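Side-chain contacts in suppressor of RNA silencing p3 (Rice hoja blanca virus, PDB 3AJF), which suppresses RNA-mediated gene silencing in its host, presumably by binding double-stranded RNA, and forms a homodimer: residues I6-K11 and I15-L20; P32-H37 and L52-K57; F39-M42 and P46-P49; W61-S64 and D68-G71. All coordinates share one frame; numbering follows the deposited sequence.

Overall arrangement
From the N terminus, interaction 1 closes a short hairpin, strands 9-10 and 13-14, against the first turn of helix 17-30. Interaction 2 spans a longer loop, bringing the turn ahead of helix 36-44 against helix 49-64. Interaction 3 falls wholly within that loop and closes the connection between the same two helices. Their centres are about 8 Å apart, and Phe34, Phe39, Met42 and Phe55 join them into one apolar cluster. Interaction 4 follows in series, folding the loop after helix 49-64 back over its end. Although the centres of interactions 1 and 4 lie about 16 Å apart, Leu19 and Met62 touch between them.

Interaction 1. Residues I6-K11 and I15-L20; sequences IVLTCK and IPIDLL
Leu8 is the first residue of 6-11 to make a substantial contact with 15-20. Its CG lies beside the backbone N (chi1 -58°), and from there the CD1 branch extends to two methyls on the opening turn of helix 17-30. Leu8 CD1 is 3.9 Å from Ile17 CD1, and the same Leu8 methyl stands 3.9 Å from Leu20 CD1; both side chains meet that of Leu8 at a slant. The backbone of Leu8 also takes part: Ile15 N donates to Leu8 O over 3.0 Å, with a fairly straight N-H...O angle of 164° and the donor tilted out of the carbonyl plane. This bond carries the pairing of the beta-hairpin formed by strands 9-10 and 13-14 one step further, just before the chain passes through the N-cap residue Pro16 into the helix. Thr9 turns its side chain away and offers its backbone instead, its carbonyl carbon lying 3.3 Å from Ile15 CD1. The same methyl also presses on Cys10, with Cys10 CB 3.4 Å from Ile15 CD1, closer than usual for two carbons. The Ile15 side chain departs from a staggered form (chi2 142°), in keeping with a closely confined methyl. Cys10 SG forms a disulfide with Cys79 of helix 74-85, fixing the hairpin covalently to the helical body. Chemically, the contact combines a single backbone hydrogen bond with aliphatic packing, methyl on methyl at Leu8 and methyl on backbone and CB at Thr9-Cys10, so beyond the hairpin pairing its cohesion is largely apolar, while the neighbouring disulfide supplies the covalent tie.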
loop_
_atom_site.group_PDB
_atom_site.type_symbol
_atom_site.label_atom_id
_atom_site.label_comp_id
_atom_site.label_asym_id
_atom_site.label_seq_id
_atom_site.Cartn_x
_atom_site.Cartn_y
_atom_site.Cartn_z
ATOM N N ILE A 6 -22.366 6.460 -12.319
ATOM C CA ILE A 6 -22.277 5.472 -11.246
ATOM C C ILE A 6 -21.282 5.882 -10.158
ATOM O O ILE A 6 -20.187 6.399 -10.441
ATOM C CB ILE A 6 -21.954 4.060 -11.801
ATOM C CG1 ILE A 6 -22.684 2.983 -10.992
ATOM C CG2 ILE A 6 -20.465 3.800 -11.864
ATOM C CD1 ILE A 6 -24.226 3.052 -11.151
ATOM N N VAL A 7 -21.675 5.686 -8.907
ATOM C CA VAL A 7 -20.778 5.999 -7.819
ATOM C C VAL A 7 -20.194 4.689 -7.295
ATOM O O VAL A 7 -20.883 3.935 -6.636
ATOM C CB VAL A 7 -21.512 6.768 -6.686
ATOM C CG1 VAL A 7 -20.500 7.272 -5.647
ATOM C CG2 VAL A 7 -22.330 7.905 -7.248
ATOM N N LEU A 8 -18.939 4.407 -7.611
ATOM C CA LEU A 8 -18.256 3.246 -7.056
ATOM C C LEU A 8 -17.718 3.629 -5.686
ATOM O O LEU A 8 -17.339 4.796 -5.496
ATOM C CB LEU A 8 -17.089 2.846 -7.956
ATOM C CG LEU A 8 -17.427 2.522 -9.408
ATOM C CD1 LEU A 8 -16.132 2.423 -10.227
ATOM C CD2 LEU A 8 -18.238 1.226 -9.467
ATOM N N THR A 9 -17.681 2.686 -4.737
ATOM C CA THR A 9 -17.127 2.987 -3.422
ATOM C C THR A 9 -16.048 2.002 -2.952
ATOM O O THR A 9 -16.084 0.813 -3.273
ATOM C CB THR A 9 -18.207 3.158 -2.312
ATOM O OG1 THR A 9 -18.911 1.931 -2.107
ATOM C CG2 THR A 9 -19.195 4.311 -2.632
ATOM N N CYS A 10 -15.095 2.536 -2.196
ATOM C CA CYS A 10 -14.086 1.758 -1.494
ATOM C C CYS A 10 -14.346 2.042 -0.027
ATOM O O CYS A 10 -14.254 3.189 0.384
ATOM C CB CYS A 10 -12.687 2.280 -1.870
ATOM S SG CYS A 10 -11.303 1.682 -0.817
ATOM N N LYS A 11 -14.713 1.032 0.758
ATOM C CA LYS A 11 -14.994 1.253 2.188
ATOM C C LYS A 11 -16.023 2.383 2.347
ATOM O O LYS A 11 -15.916 3.219 3.242
ATOM C CB LYS A 11 -13.700 1.596 2.946
ATOM C CG LYS A 11 -12.750 0.410 3.243
ATOM C CD LYS A 11 -11.466 0.955 3.898
ATOM C CE LYS A 11 -10.667 -0.127 4.639
ATOM N NZ LYS A 11 -9.891 0.434 5.825
ATOM N N ILE A 15 -15.058 6.641 -5.167
ATOM C CA ILE A 15 -13.802 6.626 -5.899
ATOM C C ILE A 15 -14.120 7.197 -7.249
ATOM O O ILE A 15 -14.768 6.526 -8.031
ATOM C CB ILE A 15 -13.318 5.189 -6.132
ATOM C CG1 ILE A 15 -13.215 4.455 -4.827
ATOM C CG2 ILE A 15 -11.985 5.144 -6.939
ATOM C CD1 ILE A 15 -13.650 3.084 -5.003
ATOM N N PRO A 16 -13.635 8.415 -7.555
ATOM C CA PRO A 16 -13.961 8.981 -8.859
ATOM C C PRO A 16 -13.426 8.119 -10.004
ATOM O O PRO A 16 -12.317 7.572 -9.929
ATOM C CB PRO A 16 -13.289 10.365 -8.828
ATOM C CG PRO A 16 -13.038 10.639 -7.407
ATOM C CD PRO A 16 -12.780 9.314 -6.764
ATOM N N ILE A 17 -14.242 7.960 -11.035
ATOM C CA ILE A 17 -13.920 7.066 -12.168
ATOM C C ILE A 17 -12.653 7.498 -12.953
ATOM O O ILE A 17 -11.857 6.644 -13.415
ATOM C CB ILE A 17 -15.187 6.841 -13.081
ATOM C CG1 ILE A 17 -14.973 5.688 -14.076
ATOM C CG2 ILE A 17 -15.591 8.124 -13.780
ATOM C CD1 ILE A 17 -15.066 4.288 -13.448
ATOM N N ASP A 18 -12.435 8.812 -13.042
ATOM C CA ASP A 18 -11.230 9.353 -13.651
ATOM C C ASP A 18 -9.981 9.051 -12.837
ATOM O O ASP A 18 -8.877 9.047 -13.404
ATOM C CB ASP A 18 -11.348 10.848 -13.877
ATOM C CG ASP A 18 -12.420 11.213 -14.948
ATOM O OD1 ASP A 18 -12.847 10.330 -15.735
ATOM O OD2 ASP A 18 -12.802 12.397 -15.014
ATOM N N LEU A 19 -10.149 8.805 -11.524
ATOM C CA LEU A 19 -9.022 8.387 -10.690
ATOM C C LEU A 19 -8.562 6.994 -11.091
ATOM O O LEU A 19 -7.360 6.741 -11.210
ATOM C CB LEU A 19 -9.349 8.433 -9.181
ATOM C CG LEU A 19 -8.284 7.805 -8.237
ATOM C CD1 LEU A 19 -6.845 8.405 -8.426
ATOM C CD2 LEU A 19 -8.678 7.945 -6.808
ATOM N N LEU A 20 -9.505 6.077 -11.279
ATOM C CA LEU A 20 -9.135 4.731 -11.737
ATOM C C LEU A 20 -8.470 4.754 -13.110
ATOM O O LEU A 20 -7.527 3.994 -13.359
ATOM C CB LEU A 20 -10.332 3.769 -11.708
ATOM C CG LEU A 20 -10.913 3.414 -10.320
ATOM C CD1 LEU A 20 -12.214 2.594 -10.474
ATOM C CD2 LEU A 20 -9.915 2.672 -9.449
#

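Interaction 2. Residues P32-H37 and L52-K57; sequences PSFDEH and LSVFLK. With SO4 (sulfate ion), chain E.
Phe34 reaches Val54 and Phe55 on helix 49-64 through CD1 and CZ of its ring, which is sent toward that helix by CG standing anti to the backbone N (chi1 -151°). Phe34 CD1 is 4.0 Å from Val54 CG1, and the far end of the ring brings Phe34 CZ to 4.3 Å from Phe55 CB. Both carbons meet the ring obliquely, and the side chains of Phe34 and Val54 run past each other in opposite directions. The other branch of Val54 faces elsewhere: Val54 CG2 is 4.0 Å from O1 of a sulfate ion, probably from the crystallisation liquor. Lys57, nearly one turn further along the helix, donates from NZ to the same sulfate O1 at 3.0 Å. The Phe34 backbone forms the centre of an inverse gamma turn, which leads directly into Asp35, the N-cap of helix 36-44. Asp35 OD1 accepts a hydrogen bond from Met38 N, and Phe34 O accepts another from Asn28 ND2, so polar bonds on both residues hold the turn behind the ring. Around this first shell, Leu27 of helix 17-30 packs on Phe34, Val54 and Phe55, while Met42 covers Phe34 and Phe55 from helix 36-44. The Phe55 ring continues the aromatic core by meeting Tyr84 edge-to-face.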
loop_
_atom_site.group_PDB
_atom_site.type_symbol
_atom_site.label_atom_id
_atom_site.label_comp_id
_atom_site.label_asym_id
_atom_site.label_seq_id
_atom_site.Cartn_x
_atom_site.Cartn_y
_atom_site.Cartn_z
ATOM N N PRO A 32 4.307 -1.314 -19.368
ATOM C CA PRO A 32 3.449 -1.535 -20.539
ATOM C C PRO A 32 2.782 -2.920 -20.625
ATOM O O PRO A 32 1.725 -3.043 -21.245
ATOM C CB PRO A 32 4.405 -1.266 -21.741
ATOM C CG PRO A 32 5.459 -0.338 -21.128
ATOM C CD PRO A 32 5.650 -0.817 -19.740
ATOM N N SER A 33 3.360 -3.944 -20.005
ATOM C CA SER A 33 2.754 -5.276 -20.054
ATOM C C SER A 33 1.644 -5.448 -19.004
ATOM O O SER A 33 0.924 -6.464 -18.994
ATOM C CB SER A 33 3.815 -6.391 -19.989
ATOM O OG SER A 33 4.517 -6.390 -18.751
ATOM N N PHE A 34 1.499 -4.449 -18.133
ATOM C CA PHE A 34 0.384 -4.399 -17.201
ATOM C C PHE A 34 -0.845 -3.812 -17.930
ATOM O O PHE A 34 -1.129 -2.611 -17.876
ATOM C CB PHE A 34 0.773 -3.606 -15.939
ATOM C CG PHE A 34 0.043 -4.046 -14.704
ATOM C CD1 PHE A 34 0.744 -4.563 -13.608
ATOM C CD2 PHE A 34 -1.343 -3.975 -14.642
ATOM C CE1 PHE A 34 0.066 -4.978 -12.464
ATOM C CE2 PHE A 34 -2.035 -4.391 -13.507
ATOM C CZ PHE A 34 -1.320 -4.890 -12.411
ATOM N N ASP A 35 -1.553 -4.679 -18.644
ATOM C CA ASP A 35 -2.643 -4.257 -19.500
ATOM C C ASP A 35 -3.955 -4.076 -18.733
ATOM O O ASP A 35 -4.073 -4.375 -17.526
ATOM C CB ASP A 35 -2.822 -5.257 -20.666
ATOM C CG ASP A 35 -3.144 -6.677 -20.190
ATOM O OD1 ASP A 35 -3.716 -6.865 -19.099
ATOM O OD2 ASP A 35 -2.825 -7.630 -20.925
ATOM N N GLU A 36 -4.946 -3.594 -19.454
ATOM C CA GLU A 36 -6.260 -3.326 -18.901
ATOM C C GLU A 36 -6.888 -4.554 -18.251
ATOM O O GLU A 36 -7.550 -4.468 -17.216
ATOM C CB GLU A 36 -7.152 -2.878 -20.042
ATOM C CG GLU A 36 -8.189 -1.900 -19.613
ATOM C CD GLU A 36 -8.975 -1.362 -20.800
ATOM O OE1 GLU A 36 -8.328 -0.884 -21.784
ATOM O OE2 GLU A 36 -10.237 -1.425 -20.734
ATOM N N HIS A 37 -6.710 -5.709 -18.877
ATOM C CA HIS A 37 -7.265 -6.926 -18.318
ATOM C C HIS A 37 -6.612 -7.255 -16.963
ATOM O O HIS A 37 -7.295 -7.617 -16.009
ATOM C CB HIS A 37 -7.133 -8.078 -19.305
ATOM C CG HIS A 37 -7.483 -9.401 -18.720
ATOM N ND1 HIS A 37 -8.783 -9.839 -18.606
ATOM C CD2 HIS A 37 -6.703 -10.386 -18.210
ATOM C CE1 HIS A 37 -8.793 -11.038 -18.048
ATOM N NE2 HIS A 37 -7.546 -11.391 -17.793
ATOM N N LEU A 52 0.468 -7.468 -7.728
ATOM C CA LEU A 52 -0.144 -6.603 -6.711
ATOM C C LEU A 52 0.895 -5.599 -6.175
ATOM O O LEU A 52 0.577 -4.469 -5.942
ATOM C CB LEU A 52 -0.752 -7.415 -5.552
ATOM C CG LEU A 52 -1.349 -6.599 -4.376
ATOM C CD1 LEU A 52 -2.546 -5.727 -4.814
ATOM C CD2 LEU A 52 -1.754 -7.505 -3.212
ATOM N N SER A 53 2.133 -6.046 -5.969
ATOM C CA SER A 53 3.228 -5.182 -5.520
ATOM C C SER A 53 3.434 -4.004 -6.456
ATOM O O SER A 53 3.562 -2.847 -6.009
ATOM C CB SER A 53 4.536 -5.972 -5.441
ATOM O OG SER A 53 5.603 -5.087 -5.166
ATOM N N VAL A 54 3.472 -4.291 -7.752
ATOM C CA VAL A 54 3.627 -3.274 -8.788
ATOM C C VAL A 54 2.421 -2.276 -8.826
ATOM O O VAL A 54 2.607 -1.046 -8.879
ATOM C CB VAL A 54 3.835 -3.980 -10.129
ATOM C CG1 VAL A 54 3.671 -3.033 -11.273
ATOM C CG2 VAL A 54 5.231 -4.651 -10.177
ATOM N N PHE A 55 1.202 -2.810 -8.786
ATOM C CA PHE A 55 -0.055 -2.031 -8.681
ATOM C C PHE A 55 -0.013 -1.073 -7.489
ATOM O O PHE A 55 -0.239 0.134 -7.640
ATOM C CB PHE A 55 -1.176 -3.055 -8.532
ATOM C CG PHE A 55 -2.575 -2.510 -8.315
ATOM C CD1 PHE A 55 -3.402 -2.201 -9.397
ATOM C CD2 PHE A 55 -3.134 -2.477 -7.008
ATOM C CE1 PHE A 55 -4.757 -1.771 -9.193
ATOM C CE2 PHE A 55 -4.475 -2.052 -6.795
ATOM C CZ PHE A 55 -5.278 -1.709 -7.874
ATOM N N LEU A 56 0.310 -1.597 -6.301
ATOM C CA LEU A 56 0.384 -0.742 -5.100
ATOM C C LEU A 56 1.505 0.301 -5.161
ATOM O O LEU A 56 1.331 1.446 -4.704
ATOM C CB LEU A 56 0.529 -1.578 -3.822
ATOM C CG LEU A 56 -0.632 -2.538 -3.489
ATOM C CD1 LEU A 56 -0.150 -3.471 -2.398
ATOM C CD2 LEU A 56 -1.840 -1.817 -3.036
ATOM N N LYS A 57 2.661 -0.093 -5.697
ATOM C CA LYS A 57 3.790 0.822 -5.793
ATOM C C LYS A 57 3.513 2.020 -6.706
ATOM O O LYS A 57 3.987 3.134 -6.429
ATOM C CB LYS A 57 5.042 0.085 -6.253
ATOM C CG LYS A 57 5.694 -0.686 -5.154
ATOM C CD LYS A 57 6.446 -1.876 -5.718
ATOM C CE LYS A 57 7.887 -1.611 -6.007
ATOM N NZ LYS A 57 8.350 -2.761 -6.886
HETATM S S SO4 E . 8.160 -0.246 -9.799
HETATM O O1 SO4 E . 7.745 -1.627 -9.582
HETATM O O2 SO4 E . 7.034 0.613 -10.148
HETATM O O3 SO4 E . 9.169 -0.262 -10.843
HETATM O O4 SO4 E . 8.757 0.307 -8.592
#

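Interaction 3. Residues F39-M42 and P46-P49; sequences FLQM and PDDP
Selenomethionine Met42 starts with CG anti to its backbone N (chi1 -161°), and a bend at chi2 (79°) then brings SE against Pro46. Met42 SE is 3.9 Å from Pro46 CB, and the two side chains cross at about a right angle. The proline ring also meets the helix backbone: Pro46 CD lies 3.2 Å from Met42 O, and Pro46 CG is 3.4 Å from that same Met42 oxygen, so the ring edge carrying CD and CG abuts the oxygen end of the carbonyl near the end of helix 36-44. This is the close helix-loop-helix connection between helices 36-44 and 49-64. On the outer side, Gln41 extends its CG anti to the backbone N (chi1 175°), to 4.0 Å from Asp47 OD1, with the amide and carboxylate planes turned obliquely to each other. The amide is engaged elsewhere, Gln41 NE2 donating to Lys45 O within the connection. Asp48 N-caps helix 49-64, its OD1 accepting a hydrogen bond from Asn51 N and thus satisfying an amide at the start of the helix. Leu52 of that helix packs on both Met42 and Pro46, and Tyr87 and Leu91 from the C-terminal part of the chain lie on the proline as well.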
loop_
_atom_site.group_PDB
_atom_site.type_symbol
_atom_site.label_atom_id
_atom_site.label_comp_id
_atom_site.label_asym_id
_atom_site.label_seq_id
_atom_site.Cartn_x
_atom_site.Cartn_y
_atom_site.Cartn_z
ATOM N N PHE A 39 -5.262 -5.132 -14.978
ATOM C CA PHE A 39 -5.701 -4.058 -14.074
ATOM C C PHE A 39 -7.080 -4.419 -13.509
ATOM O O PHE A 39 -7.288 -4.364 -12.285
ATOM C CB PHE A 39 -5.734 -2.692 -14.778
ATOM C CG PHE A 39 -6.055 -1.534 -13.857
ATOM C CD1 PHE A 39 -5.054 -0.955 -13.067
ATOM C CD2 PHE A 39 -7.356 -1.016 -13.782
ATOM C CE1 PHE A 39 -5.353 0.125 -12.209
ATOM C CE2 PHE A 39 -7.658 0.061 -12.928
ATOM C CZ PHE A 39 -6.663 0.626 -12.139
ATOM N N LEU A 40 -8.020 -4.778 -14.390
ATOM C CA LEU A 40 -9.368 -5.181 -13.912
ATOM C C LEU A 40 -9.361 -6.427 -12.997
ATOM O O LEU A 40 -10.056 -6.471 -11.993
ATOM C CB LEU A 40 -10.368 -5.354 -15.062
ATOM C CG LEU A 40 -10.595 -4.083 -15.891
ATOM C CD1 LEU A 40 -11.434 -4.402 -17.140
ATOM C CD2 LEU A 40 -11.237 -2.960 -15.027
ATOM N N GLN A 41 -8.566 -7.432 -13.343
ATOM C CA GLN A 41 -8.424 -8.598 -12.469
ATOM C C GLN A 41 -7.914 -8.191 -11.077
ATOM O O GLN A 41 -8.390 -8.695 -10.068
ATOM C CB GLN A 41 -7.465 -9.625 -13.054
ATOM C CG GLN A 41 -7.216 -10.791 -12.083
ATOM C CD GLN A 41 -8.477 -11.581 -11.819
ATOM O OE1 GLN A 41 -9.119 -12.061 -12.756
ATOM N NE2 GLN A 41 -8.851 -11.718 -10.546
HETATM N N MSE A 42 -6.943 -7.283 -11.031
HETATM C CA MSE A 42 -6.408 -6.847 -9.756
HETATM C C MSE A 42 -7.512 -6.157 -8.947
HETATM O O MSE A 42 -7.605 -6.314 -7.723
HETATM C CB MSE A 42 -5.296 -5.858 -9.984
HETATM C CG MSE A 42 -4.435 -5.712 -8.852
HETATM SE SE MSE A 42 -3.226 -7.202 -8.837
HETATM C CE MSE A 42 -2.318 -7.004 -10.539
ATOM N N PRO A 46 -6.767 -9.533 -6.546
ATOM C CA PRO A 46 -5.335 -9.743 -6.825
ATOM C C PRO A 46 -4.978 -11.236 -6.755
ATOM O O PRO A 46 -5.404 -11.927 -5.815
ATOM C CB PRO A 46 -4.662 -8.963 -5.691
ATOM C CG PRO A 46 -5.664 -7.822 -5.416
ATOM C CD PRO A 46 -6.996 -8.493 -5.527
ATOM N N ASP A 47 -4.236 -11.747 -7.728
ATOM C CA ASP A 47 -4.020 -13.202 -7.767
ATOM C C ASP A 47 -2.535 -13.532 -7.913
ATOM O O ASP A 47 -2.144 -14.696 -8.033
ATOM C CB ASP A 47 -4.848 -13.835 -8.891
ATOM C CG ASP A 47 -4.388 -13.393 -10.281
ATOM O OD1 ASP A 47 -3.873 -12.268 -10.430
ATOM O OD2 ASP A 47 -4.523 -14.189 -11.224
ATOM N N ASP A 48 -1.714 -12.481 -7.897
ATOM C CA ASP A 48 -0.278 -12.625 -8.007
ATOM C C ASP A 48 0.362 -11.588 -7.101
ATOM O O ASP A 48 0.118 -10.400 -7.292
ATOM C CB ASP A 48 0.194 -12.387 -9.449
ATOM C CG ASP A 48 1.657 -12.736 -9.635
ATOM O OD1 ASP A 48 2.526 -11.928 -9.263
ATOM O OD2 ASP A 48 1.942 -13.841 -10.154
ATOM N N PRO A 49 1.207 -12.027 -6.134
ATOM C CA PRO A 49 1.843 -11.052 -5.217
ATOM C C PRO A 49 2.763 -10.060 -5.929
ATOM O O PRO A 49 2.840 -8.897 -5.524
ATOM C CB PRO A 49 2.653 -11.942 -4.267
ATOM C CG PRO A 49 2.968 -13.185 -5.114
ATOM C CD PRO A 49 1.649 -13.413 -5.842
#

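Interaction 4. Residues W61-S64 and D68-G71; sequences WMLS and DLPG
At the C-terminal end of helix 49-64, the loop leading to helix 74-85 folds back and sets Leu69 against selenomethionine Met62 and Leu63. The contact belongs to the helical domain of the protein and lies near the junction of three helices: Leu77 of helix 74-85 packs on all three touching side chains, and Leu22, Phe23 and Ile26 of helix 17-30 pack on Met62. Leu69 points its CB toward the helix and sets CG anti to its own backbone N (chi1 -175°), which carries both methyl branches to the helix end. One branch goes to the selenomethionine: Leu69 CD1 is 3.9 Å from Met62 CE, the terminal methyl that a bend at chi3 (67°) turns into the contact. These two side chains cross at about a right angle. Leu69 offers only carbon to the helix; separately, the helix end is tied by a polar bond in which Arg74 NH2 donates to Leu63 O. Leu63 also borders the dimer interface, packing on Phe88 of the second subunit. The other Leu69 branch is shared, with Leu69 CD2 lying 3.7 Å from the backbone oxygen Met62 O and, on the Leu63 side chain, 3.9 Å from Leu63 CD2.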
loop_
_atom_site.group_PDB
_atom_site.type_symbol
_atom_site.label_atom_id
_atom_site.label_comp_id
_atom_site.label_asym_id
_atom_site.label_seq_id
_atom_site.Cartn_x
_atom_site.Cartn_y
_atom_site.Cartn_z
ATOM N N TRP A 61 3.524 5.738 -5.296
ATOM C CA TRP A 61 4.253 6.786 -6.028
ATOM C C TRP A 61 3.395 8.041 -6.285
ATOM O O TRP A 61 3.846 9.170 -6.042
ATOM C CB TRP A 61 4.906 6.264 -7.325
ATOM C CG TRP A 61 5.519 7.406 -8.071
ATOM C CD1 TRP A 61 6.807 7.885 -7.954
ATOM C CD2 TRP A 61 4.863 8.234 -9.017
ATOM N NE1 TRP A 61 6.988 8.964 -8.806
ATOM C CE2 TRP A 61 5.801 9.209 -9.453
ATOM C CE3 TRP A 61 3.572 8.240 -9.567
ATOM C CZ2 TRP A 61 5.480 10.189 -10.401
ATOM C CZ3 TRP A 61 3.253 9.224 -10.527
ATOM C CH2 TRP A 61 4.207 10.193 -10.919
HETATM N N MSE A 62 2.168 7.849 -6.758
HETATM C CA MSE A 62 1.240 8.953 -7.025
HETATM C C MSE A 62 0.957 9.785 -5.768
HETATM O O MSE A 62 0.729 11.005 -5.864
HETATM C CB MSE A 62 -0.084 8.437 -7.580
HETATM C CG MSE A 62 -0.027 7.805 -8.960
HETATM SE SE MSE A 62 -1.616 6.749 -9.462
HETATM C CE MSE A 62 -3.078 8.109 -9.619
ATOM N N LEU A 63 0.903 9.131 -4.602
ATOM C CA LEU A 63 0.638 9.834 -3.341
ATOM C C LEU A 63 1.887 10.502 -2.758
ATOM O O LEU A 63 1.791 11.520 -2.059
ATOM C CB LEU A 63 0.056 8.867 -2.303
ATOM C CG LEU A 63 -1.358 8.368 -2.602
ATOM C CD1 LEU A 63 -1.716 7.076 -1.810
ATOM C CD2 LEU A 63 -2.333 9.515 -2.306
ATOM N N SER A 64 3.043 9.908 -2.998
ATOM C CA SER A 64 4.257 10.346 -2.328
ATOM C C SER A 64 5.072 11.311 -3.185
ATOM O O SER A 64 5.864 12.089 -2.646
ATOM C CB SER A 64 5.104 9.136 -1.928
ATOM O OG SER A 64 5.569 8.406 -3.062
ATOM N N ASP A 68 0.984 17.024 -8.814
ATOM C CA ASP A 68 -0.262 17.565 -9.367
ATOM C C ASP A 68 -1.425 16.585 -9.263
ATOM O O ASP A 68 -2.373 16.653 -10.053
ATOM C CB ASP A 68 -0.063 18.051 -10.825
ATOM C CG ASP A 68 0.348 16.930 -11.766
ATOM O OD1 ASP A 68 0.773 15.861 -11.275
ATOM O OD2 ASP A 68 0.262 17.101 -13.001
ATOM N N LEU A 69 -1.364 15.664 -8.306
ATOM C CA LEU A 69 -2.506 14.770 -8.064
ATOM C C LEU A 69 -3.639 15.653 -7.537
ATOM O O LEU A 69 -3.426 16.393 -6.580
ATOM C CB LEU A 69 -2.142 13.693 -7.034
ATOM C CG LEU A 69 -3.184 12.607 -6.747
ATOM C CD1 LEU A 69 -3.294 11.659 -7.955
ATOM C CD2 LEU A 69 -2.865 11.844 -5.446
ATOM N N PRO A 70 -4.824 15.631 -8.177
ATOM C CA PRO A 70 -5.898 16.454 -7.599
ATOM C C PRO A 70 -6.147 16.186 -6.090
ATOM O O PRO A 70 -6.077 15.044 -5.624
ATOM C CB PRO A 70 -7.116 16.060 -8.436
ATOM C CG PRO A 70 -6.551 15.668 -9.760
ATOM C CD PRO A 70 -5.257 14.944 -9.408
ATOM N N GLY A 71 -6.397 17.246 -5.327
ATOM C CA GLY A 71 -6.602 17.138 -3.880
ATOM C C GLY A 71 -7.697 16.147 -3.492
ATOM O O GLY A 71 -7.550 15.388 -2.542
#